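PhiAB6 tailspike (Unidentified phage, PDB 5JS4) probably binds and fragments the exopolysaccharide of the host Acinetobacter baumannii, working as a trimeric beta-helix tailspike of the phage. Local coordinates at residues E467-W477 / V495-T505; K588-Y596 / A603-M611. All coordinates share one frame; numbering follows the deposited sequence.

How the interactions relate
Interaction 1 and interaction 2 come in series along the chain, the first complete before the second begins, and their centres lie 53 Å apart with nearest atoms about 32 Å from each other. Interaction 1 joins successive turns of the parallel beta-helix, where strand 460-469 pairs with 495-498 and 475-476 with 501-502. Interaction 2 is an antiparallel hairpin of strands 591-597 and 602-615, in a separate sheet towards the C-terminal end. They share no strand and do not touch. The pair illustrates how a tailspike combines two ways of building with strands: stacked coils within one subunit, and a hairpin whose side chains also meet both other subunits of the trimer.

Interaction 1: E467-W477 / V495-T505; sequences ENLKTATSKDW and VKLLGGWTSKT
Asn468 and Leu498 join two neighbouring coils of the parallel beta-helix, the backbone N of Asn468 hydrogen-bonding to Leu498 O at 2.8 Å. Packing is tight around the two tryptophans. The Trp501 ring reaches back to the 467-477 segment: its NE1 donates to Asn468 O from above the carbonyl plane, on a bent bond (N-H...O 136°). Leu469 CD2 rests over one face of the same indole, 3.7 Å from the centroid of its six-membered ring, a CH-pi contact, while Phe444 of strand 438-447 also meets this ring. Trp477 has CG wedged between its backbone N and carbonyl carbon (chi1 72°), which brings the indole across to the 495-505 segment. There Val495 CG1 covers its five-membered ring face-on, and NE1 donates in the ring plane to Ser503 OG at 3.0 Å. That hydroxyl also accepts from Thr505 N, forming an ST turn, so the buried indole N-H meets an oxygen already held in place.

The outer side is looser and wetter. One water links Leu469 N to Gly499 O, a second joins Thr473 O to the same carbonyl, and a third spans Ser474 OG and Thr502 OG1. Lys475 N reaches Gly500 O only weakly. Asp476 holds the 502-504 side with both carboxylate oxygens: Thr502 OG1 donates to OD1 at 2.6 Å from above the carboxylate plane, and Lys504, its chain bent at the last torsion, brings NZ to the syn lone pair of Asp476 OD2 in a salt bridge of 2.8 Å.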
loop_
_atom_site.group_PDB
_atom_site.type_symbol
_atom_site.label_atom_id
_atom_site.label_comp_id
_atom_site.label_asym_id
_atom_site.label_seq_id
_atom_site.Cartn_x
_atom_site.Cartn_y
_atom_site.Cartn_z
ATOM N N GLU A 467 5.696 -3.014 20.065
ATOM C CA GLU A 467 5.409 -2.608 21.438
ATOM C C GLU A 467 6.147 -3.471 22.456
ATOM O O GLU A 467 5.807 -4.637 22.662
ATOM C CB GLU A 467 3.899 -2.642 21.700
ATOM C CG GLU A 467 3.502 -2.148 23.089
ATOM C CD GLU A 467 2.018 -1.859 23.226
ATOM O OE1 GLU A 467 1.240 -2.214 22.315
ATOM O OE2 GLU A 467 1.624 -1.276 24.260
ATOM N N ASN A 468 7.160 -2.867 23.075
ATOM C CA ASN A 468 7.937 -3.448 24.175
ATOM C C ASN A 468 8.910 -4.541 23.754
ATOM O O ASN A 468 8.729 -5.214 22.735
ATOM C CB ASN A 468 7.028 -3.949 25.306
ATOM C CG ASN A 468 6.135 -2.857 25.863
ATOM O OD1 ASN A 468 6.507 -1.682 25.875
ATOM N ND2 ASN A 468 4.949 -3.236 26.325
ATOM N N LEU A 469 9.953 -4.700 24.565
ATOM C CA LEU A 469 10.976 -5.707 24.351
ATOM C C LEU A 469 10.984 -6.637 25.557
ATOM O O LEU A 469 10.707 -6.199 26.675
ATOM C CB LEU A 469 12.339 -5.040 24.168
ATOM C CG LEU A 469 12.449 -4.089 22.968
ATOM C CD1 LEU A 469 13.633 -3.147 23.123
ATOM C CD2 LEU A 469 12.549 -4.865 21.665
ATOM N N LYS A 470 11.294 -7.911 25.334
ATOM C CA LYS A 470 11.218 -8.910 26.405
ATOM C C LYS A 470 12.299 -8.678 27.461
ATOM O O LYS A 470 11.988 -8.510 28.644
ATOM C CB LYS A 470 11.313 -10.332 25.842
ATOM C CG LYS A 470 10.830 -11.395 26.817
ATOM C CD LYS A 470 10.596 -12.737 26.143
ATOM C CE LYS A 470 9.964 -13.720 27.119
ATOM N NZ LYS A 470 9.841 -15.094 26.562
ATOM N N THR A 471 13.557 -8.678 27.026
ATOM C CA THR A 471 14.696 -8.365 27.902
ATOM C C THR A 471 15.653 -7.319 27.317
ATOM O O THR A 471 16.388 -6.675 28.066
ATOM C CB THR A 471 15.509 -9.626 28.263
ATOM O OG1 THR A 471 16.030 -10.230 27.072
ATOM C CG2 THR A 471 14.642 -10.632 29.014
ATOM N N ALA A 472 15.657 -7.152 25.995
ATOM C CA ALA A 472 16.486 -6.133 25.345
ATOM C C ALA A 472 16.031 -4.727 25.731
ATOM O O ALA A 472 14.893 -4.529 26.152
ATOM C CB ALA A 472 16.448 -6.303 23.834
ATOM N N THR A 473 16.932 -3.757 25.600
ATOM C CA THR A 473 16.622 -2.363 25.923
ATOM C C THR A 473 16.321 -1.534 24.675
ATOM O O THR A 473 15.506 -0.615 24.728
ATOM C CB THR A 473 17.767 -1.696 26.710
ATOM O OG1 THR A 473 18.995 -1.836 25.986
ATOM C CG2 THR A 473 17.913 -2.336 28.080
ATOM N N SER A 474 16.977 -1.859 23.562
ATOM C CA SER A 474 16.780 -1.138 22.303
ATOM C C SER A 474 16.999 -2.064 21.106
ATOM O O SER A 474 18.012 -2.747 21.032
ATOM C CB SER A 474 17.747 0.046 22.228
ATOM O OG SER A 474 17.415 0.922 21.168
ATOM N N LYS A 475 16.043 -2.089 20.178
ATOM C CA LYS A 475 16.163 -2.895 18.959
ATOM C C LYS A 475 15.475 -2.201 17.788
ATOM O O LYS A 475 14.401 -1.626 17.952
ATOM C CB LYS A 475 15.526 -4.281 19.148
ATOM C CG LYS A 475 16.276 -5.240 20.066
ATOM C CD LYS A 475 17.674 -5.598 19.570
ATOM C CE LYS A 475 17.659 -6.336 18.239
ATOM N NZ LYS A 475 19.026 -6.750 17.813
ATOM N N ASP A 476 16.094 -2.262 16.610
ATOM C CA ASP A 476 15.450 -1.799 15.380
ATOM C C ASP A 476 14.389 -2.810 14.956
ATOM O O ASP A 476 14.599 -4.017 15.070
ATOM C CB ASP A 476 16.465 -1.641 14.242
ATOM C CG ASP A 476 17.321 -0.391 14.372
ATOM O OD1 ASP A 476 16.801 0.665 14.793
ATOM O OD2 ASP A 476 18.516 -0.462 14.022
ATOM N N TRP A 477 13.256 -2.323 14.454
ATOM C CA TRP A 477 12.199 -3.213 13.966
ATOM C C TRP A 477 12.676 -4.014 12.748
ATOM O O TRP A 477 12.265 -5.159 12.547
ATOM C CB TRP A 477 10.927 -2.417 13.638
ATOM C CG TRP A 477 11.035 -1.568 12.413
ATOM C CD1 TRP A 477 11.506 -0.291 12.336
ATOM C CD2 TRP A 477 10.671 -1.943 11.081
ATOM N NE1 TRP A 477 11.463 0.152 11.039
ATOM C CE2 TRP A 477 10.955 -0.842 10.247
ATOM C CE3 TRP A 477 10.141 -3.105 10.510
ATOM C CZ2 TRP A 477 10.717 -0.866 8.871
ATOM C CZ3 TRP A 477 9.905 -3.126 9.144
ATOM C CH2 TRP A 477 10.196 -2.014 8.342
ATOM N N VAL A 495 4.925 2.737 11.091
ATOM C CA VAL A 495 5.567 1.824 12.030
ATOM C C VAL A 495 5.444 2.419 13.431
ATOM O O VAL A 495 6.103 3.410 13.759
ATOM C CB VAL A 495 7.048 1.573 11.673
ATOM C CG1 VAL A 495 7.714 0.671 12.703
ATOM C CG2 VAL A 495 7.163 0.957 10.288
ATOM N N LYS A 496 4.580 1.819 14.245
ATOM C CA LYS A 496 4.389 2.235 15.632
ATOM C C LYS A 496 5.543 1.697 16.473
ATOM O O LYS A 496 5.830 0.498 16.440
ATOM C CB LYS A 496 3.053 1.714 16.164
ATOM C CG LYS A 496 2.702 2.149 17.580
ATOM C CD LYS A 496 2.267 3.602 17.643
ATOM C CE LYS A 496 1.784 3.980 19.034
ATOM N NZ LYS A 496 1.292 5.383 19.075
ATOM N N LEU A 497 6.192 2.588 17.222
ATOM C CA LEU A 497 7.342 2.234 18.053
ATOM C C LEU A 497 7.057 2.588 19.510
ATOM O O LEU A 497 6.856 3.759 19.842
ATOM C CB LEU A 497 8.587 2.983 17.582
ATOM C CG LEU A 497 8.998 2.779 16.119
ATOM C CD1 LEU A 497 10.016 3.828 15.698
ATOM C CD2 LEU A 497 9.541 1.379 15.883
ATOM N N LEU A 498 7.040 1.570 20.369
ATOM C CA LEU A 498 6.795 1.750 21.802
ATOM C C LEU A 498 7.720 0.866 22.637
ATOM O O LEU A 498 7.998 -0.272 22.275
ATOM C CB LEU A 498 5.342 1.405 22.137
ATOM C CG LEU A 498 4.249 2.307 21.568
ATOM C CD1 LEU A 498 2.883 1.652 21.724
ATOM C CD2 LEU A 498 4.269 3.676 22.233
ATOM N N GLY A 499 8.192 1.399 23.758
ATOM C CA GLY A 499 8.912 0.602 24.748
ATOM C C GLY A 499 10.306 0.132 24.375
ATOM O O GLY A 499 10.779 -0.872 24.908
ATOM N N GLY A 500 10.973 0.848 23.472
ATOM C CA GLY A 500 12.373 0.567 23.155
ATOM C C GLY A 500 12.669 0.291 21.697
ATOM O O GLY A 500 13.826 0.316 21.285
ATOM N N TRP A 501 11.633 0.020 20.906
ATOM C CA TRP A 501 11.833 -0.206 19.478
ATOM C C TRP A 501 12.302 1.076 18.797
ATOM O O TRP A 501 11.847 2.170 19.131
ATOM C CB TRP A 501 10.554 -0.697 18.808
ATOM C CG TRP A 501 10.155 -2.070 19.216
ATOM C CD1 TRP A 501 9.243 -2.403 20.168
ATOM C CD2 TRP A 501 10.654 -3.303 18.688
ATOM N NE1 TRP A 501 9.131 -3.764 20.265
ATOM C CE2 TRP A 501 9.989 -4.345 19.367
ATOM C CE3 TRP A 501 11.592 -3.631 17.701
ATOM C CZ2 TRP A 501 10.230 -5.689 19.095
ATOM C CZ3 TRP A 501 11.836 -4.974 17.434
ATOM C CH2 TRP A 501 11.155 -5.986 18.130
ATOM N N THR A 502 13.217 0.920 17.849
ATOM C CA THR A 502 13.744 2.033 17.072
ATOM C C THR A 502 13.590 1.718 15.591
ATOM O O THR A 502 13.215 0.605 15.222
ATOM C CB THR A 502 15.227 2.286 17.394
ATOM O OG1 THR A 502 15.976 1.078 17.210
ATOM C CG2 THR A 502 15.384 2.770 18.835
ATOM N N SER A 503 13.871 2.705 14.748
ATOM C CA SER A 503 13.741 2.546 13.305
ATOM C C SER A 503 14.843 3.287 12.571
ATOM O O SER A 503 15.221 4.390 12.959
ATOM C CB SER A 503 12.388 3.073 12.832
ATOM O OG SER A 503 12.304 3.025 11.418
ATOM N N LYS A 504 15.339 2.679 11.499
ATOM C CA LYS A 504 16.265 3.338 10.588
ATOM C C LYS A 504 15.578 3.695 9.264
ATOM O O LYS A 504 16.249 3.972 8.275
ATOM C CB LYS A 504 17.488 2.447 10.345
ATOM C CG LYS A 504 18.444 2.398 11.527
ATOM C CD LYS A 504 19.635 1.494 11.252
ATOM C CE LYS A 504 20.768 1.744 12.233
ATOM N NZ LYS A 504 20.361 1.552 13.653
ATOM N N THR A 505 14.244 3.715 9.263
ATOM C CA THR A 505 13.466 3.925 8.032
ATOM C C THR A 505 12.479 5.103 8.071
ATOM O O THR A 505 11.755 5.322 7.096
ATOM C CB THR A 505 12.673 2.652 7.667
ATOM O OG1 THR A 505 11.700 2.381 8.683
ATOM C CG2 THR A 505 13.603 1.461 7.525
HETATM O O HOH W 1 10.130 -2.827 26.738
HETATM O O HOH W 2 13.259 -0.545 26.664
HETATM O O HOH W 3 18.122 0.364 18.672
HETATM O O HOH W 4 18.490 2.843 15.166
#

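Interaction 2: K588-Y596 / A603-M611; sequences KLSRKWGTY and AGAFYAPMM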
loop_
_atom_site.group_PDB
_atom_site.type_symbol
_atom_site.label_atom_id
_atom_site.label_comp_id
_atom_site.label_asym_id
_atom_site.label_seq_id
_atom_site.Cartn_x
_atom_site.Cartn_y
_atom_site.Cartn_z
ATOM N N LYS A 588 20.756 31.092 -19.146
ATOM C CA LYS A 588 22.163 31.434 -19.014
ATOM C C LYS A 588 22.419 32.940 -19.011
ATOM O O LYS A 588 23.440 33.388 -18.492
ATOM C CB LYS A 588 22.971 30.793 -20.132
ATOM C CG LYS A 588 23.307 29.341 -19.879
ATOM C CD LYS A 588 24.176 28.822 -21.002
ATOM C CE LYS A 588 24.819 27.505 -20.645
ATOM N NZ LYS A 588 25.505 26.991 -21.859
ATOM N N LEU A 589 21.504 33.710 -19.599
ATOM C CA LEU A 589 21.711 35.140 -19.811
ATOM C C LEU A 589 20.745 36.065 -19.068
ATOM O O LEU A 589 20.942 37.274 -19.091
ATOM C CB LEU A 589 21.653 35.452 -21.310
ATOM C CG LEU A 589 22.795 34.848 -22.128
ATOM C CD1 LEU A 589 22.510 35.028 -23.607
ATOM C CD2 LEU A 589 24.127 35.479 -21.754
ATOM N N SER A 590 19.726 35.515 -18.414
ATOM C CA SER A 590 18.676 36.343 -17.809
ATOM C C SER A 590 18.072 35.715 -16.563
ATOM O O SER A 590 17.710 34.542 -16.567
ATOM C CB SER A 590 17.563 36.585 -18.833
ATOM O OG SER A 590 16.527 37.395 -18.301
ATOM N N ARG A 591 17.941 36.519 -15.509
ATOM C CA ARG A 591 17.210 36.126 -14.313
ATOM C C ARG A 591 16.168 37.196 -14.007
ATOM O O ARG A 591 16.516 38.348 -13.731
ATOM C CB ARG A 591 18.149 35.945 -13.116
ATOM C CG ARG A 591 17.483 35.337 -11.887
ATOM C CD ARG A 591 17.216 33.860 -12.092
ATOM N NE ARG A 591 16.664 33.150 -10.938
ATOM C CZ ARG A 591 15.390 32.797 -10.777
ATOM N NH1 ARG A 591 14.456 33.133 -11.661
ATOM N NH2 ARG A 591 15.040 32.103 -9.701
ATOM N N LYS A 592 14.896 36.808 -14.094
ATOM C CA LYS A 592 13.768 37.713 -13.879
ATOM C C LYS A 592 12.637 36.997 -13.160
ATOM O O LYS A 592 12.568 35.765 -13.158
ATOM C CB LYS A 592 13.219 38.227 -15.215
ATOM C CG LYS A 592 14.170 39.087 -16.028
ATOM C CD LYS A 592 13.666 39.302 -17.450
ATOM C CE LYS A 592 12.364 40.082 -17.497
ATOM N NZ LYS A 592 11.976 40.392 -18.903
ATOM N N TRP A 593 11.743 37.790 -12.566
ATOM C CA TRP A 593 10.494 37.301 -12.001
ATOM C C TRP A 593 9.376 38.156 -12.578
ATOM O O TRP A 593 9.390 39.378 -12.442
ATOM C CB TRP A 593 10.516 37.384 -10.470
ATOM C CG TRP A 593 11.539 36.478 -9.884
ATOM C CD1 TRP A 593 11.353 35.205 -9.434
ATOM C CD2 TRP A 593 12.931 36.761 -9.736
ATOM N NE1 TRP A 593 12.550 34.681 -8.986
ATOM C CE2 TRP A 593 13.534 35.617 -9.167
ATOM C CE3 TRP A 593 13.727 37.870 -10.030
ATOM C CZ2 TRP A 593 14.901 35.559 -8.886
ATOM C CZ3 TRP A 593 15.090 37.813 -9.748
ATOM C CH2 TRP A 593 15.659 36.662 -9.183
ATOM N N GLY A 594 8.431 37.510 -13.248
ATOM C CA GLY A 594 7.347 38.215 -13.903
ATOM C C GLY A 594 6.333 38.770 -12.929
ATOM O O GLY A 594 6.191 38.295 -11.799
ATOM N N THR A 595 5.641 39.806 -13.379
ATOM C CA THR A 595 4.460 40.298 -12.690
ATOM C C THR A 595 3.489 40.836 -13.732
ATOM O O THR A 595 3.763 40.787 -14.931
ATOM C CB THR A 595 4.812 41.341 -11.608
ATOM O OG1 THR A 595 3.616 41.725 -10.920
ATOM C CG2 THR A 595 5.485 42.573 -12.193
ATOM N N TYR A 596 2.348 41.330 -13.278
ATOM C CA TYR A 596 1.345 41.860 -14.188
ATOM C C TYR A 596 0.490 42.866 -13.446
ATOM O O TYR A 596 0.133 42.655 -12.284
ATOM C CB TYR A 596 0.466 40.736 -14.748
ATOM C CG TYR A 596 -0.294 41.138 -15.987
ATOM C CD1 TYR A 596 -1.557 41.710 -15.898
ATOM C CD2 TYR A 596 0.258 40.957 -17.249
ATOM C CE1 TYR A 596 -2.250 42.088 -17.037
ATOM C CE2 TYR A 596 -0.426 41.330 -18.392
ATOM C CZ TYR A 596 -1.679 41.894 -18.282
ATOM O OH TYR A 596 -2.359 42.266 -19.422
ATOM N N ALA A 603 2.213 43.691 -18.561
ATOM C CA ALA A 603 3.191 42.822 -17.933
ATOM C C ALA A 603 4.293 43.657 -17.289
ATOM O O ALA A 603 4.527 44.809 -17.649
ATOM C CB ALA A 603 3.789 41.877 -18.963
ATOM N N GLY A 604 4.965 43.059 -16.315
ATOM C CA GLY A 604 6.118 43.682 -15.695
ATOM C C GLY A 604 7.098 42.620 -15.255
ATOM O O GLY A 604 6.855 41.425 -15.425
ATOM N N ALA A 605 8.202 43.060 -14.671
ATOM C CA ALA A 605 9.210 42.138 -14.173
ATOM C C ALA A 605 10.127 42.772 -13.147
ATOM O O ALA A 605 10.344 43.989 -13.142
ATOM C CB ALA A 605 10.039 41.579 -15.317
ATOM N N PHE A 606 10.662 41.894 -12.304
ATOM C CA PHE A 606 11.697 42.197 -11.341
ATOM C C PHE A 606 12.971 41.523 -11.848
ATOM O O PHE A 606 12.906 40.425 -12.407
ATOM C CB PHE A 606 11.294 41.640 -9.980
ATOM C CG PHE A 606 9.922 42.076 -9.532
ATOM C CD1 PHE A 606 9.680 43.399 -9.206
ATOM C CD2 PHE A 606 8.875 41.165 -9.449
ATOM C CE1 PHE A 606 8.419 43.810 -8.804
ATOM C CE2 PHE A 606 7.613 41.568 -9.036
ATOM C CZ PHE A 606 7.391 42.892 -8.715
ATOM N N TYR A 607 14.114 42.174 -11.631
ATOM C CA TYR A 607 15.381 41.801 -12.279
ATOM C C TYR A 607 16.497 41.533 -11.281
ATOM O O TYR A 607 16.659 42.276 -10.314
ATOM C CB TYR A 607 15.845 42.927 -13.210
ATOM C CG TYR A 607 14.911 43.167 -14.364
ATOM C CD1 TYR A 607 13.685 43.792 -14.169
ATOM C CD2 TYR A 607 15.244 42.762 -15.647
ATOM C CE1 TYR A 607 12.815 44.005 -15.221
ATOM C CE2 TYR A 607 14.379 42.976 -16.708
ATOM C CZ TYR A 607 13.165 43.597 -16.482
ATOM O OH TYR A 607 12.279 43.809 -17.515
ATOM N N ALA A 608 17.277 40.489 -11.551
ATOM C CA ALA A 608 18.550 40.265 -10.867
ATOM C C ALA A 608 19.648 40.439 -11.917
ATOM O O ALA A 608 19.939 39.507 -12.658
ATOM C CB ALA A 608 18.598 38.874 -10.249
ATOM N N PRO A 609 20.239 41.641 -12.010
ATOM C CA PRO A 609 21.199 41.889 -13.090
ATOM C C PRO A 609 22.542 41.210 -12.877
ATOM O O PRO A 609 22.877 40.820 -11.759
ATOM C CB PRO A 609 21.385 43.407 -13.048
ATOM C CG PRO A 609 21.152 43.758 -11.619
ATOM C CD PRO A 609 20.066 42.829 -11.154
ATOM N N MET A 610 23.304 41.073 -13.954
ATOM C CA MET A 610 24.718 40.762 -13.822
ATOM C C MET A 610 25.410 41.978 -13.228
ATOM O O MET A 610 25.119 43.113 -13.610
ATOM C CB MET A 610 25.338 40.420 -15.173
ATOM C CG MET A 610 24.913 39.061 -15.691
ATOM S SD MET A 610 25.637 38.638 -17.285
ATOM C CE MET A 610 24.561 39.519 -18.408
ATOM N N MET A 611 26.304 41.739 -12.272
ATOM C CA MET A 611 27.145 42.795 -11.727
ATOM C C MET A 611 28.598 42.440 -11.984
ATOM O O MET A 611 28.985 41.274 -11.926
ATOM C CB MET A 611 26.877 42.995 -10.236
ATOM C CG MET A 611 25.426 43.357 -9.961
ATOM S SD MET A 611 25.106 43.850 -8.260
ATOM C CE MET A 611 25.528 45.585 -8.328
HETATM O O HOH W 5 19.556 39.121 -15.390
#
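With CG beside the backbone N in both residues (chi1 -64° each), Lys592 and Tyr607 run side by side across a non-hydrogen-bonded pair of an antiparallel beta hairpin. A bend at chi3 of Lys592 lays its CE against the tyrosine, 3.6 Å from Tyr607 CE2, and 3.5 Å from the methyl CB of Ala605. Their polar ends converge on the C-terminal residue: Lys592 NZ forms a salt bridge with OXT of the terminal carboxylate of Ser719, and Tyr607 OH hydrogen-bonds to its other oxygen, O.

Backbone bonds set the register. Trp593 and Phe606 exchange two, with Phe606 N to Trp593 O at 2.8 Å; Thr595 and Gly604 exchange another two.

The opposite face carries Trp593, Thr595 and Phe606. Thr595 CB packs on Phe606 CE2 at 3.8 Å, and Ala608 CB meets the edge of the Trp593 indole in its plane. Trp593 CZ2 also lies over the centre of the Arg591 guanidinium, whose NH1 is bridged to Asp584. This face also takes part in the trimer: Trp593 meets Trp593 of both other subunits edge-to-face and makes a cation-pi contact with Arg591 of the third subunit. Near the connecting turn Tyr596, which with Tyr580 and His598 lines a pocket that holds a malonic acid molecule in the crystal, probably from the crystallisation liquor, approaches Ala603 obliquely, Tyr596 CD2 lying 3.5 Å from Ala603 CA.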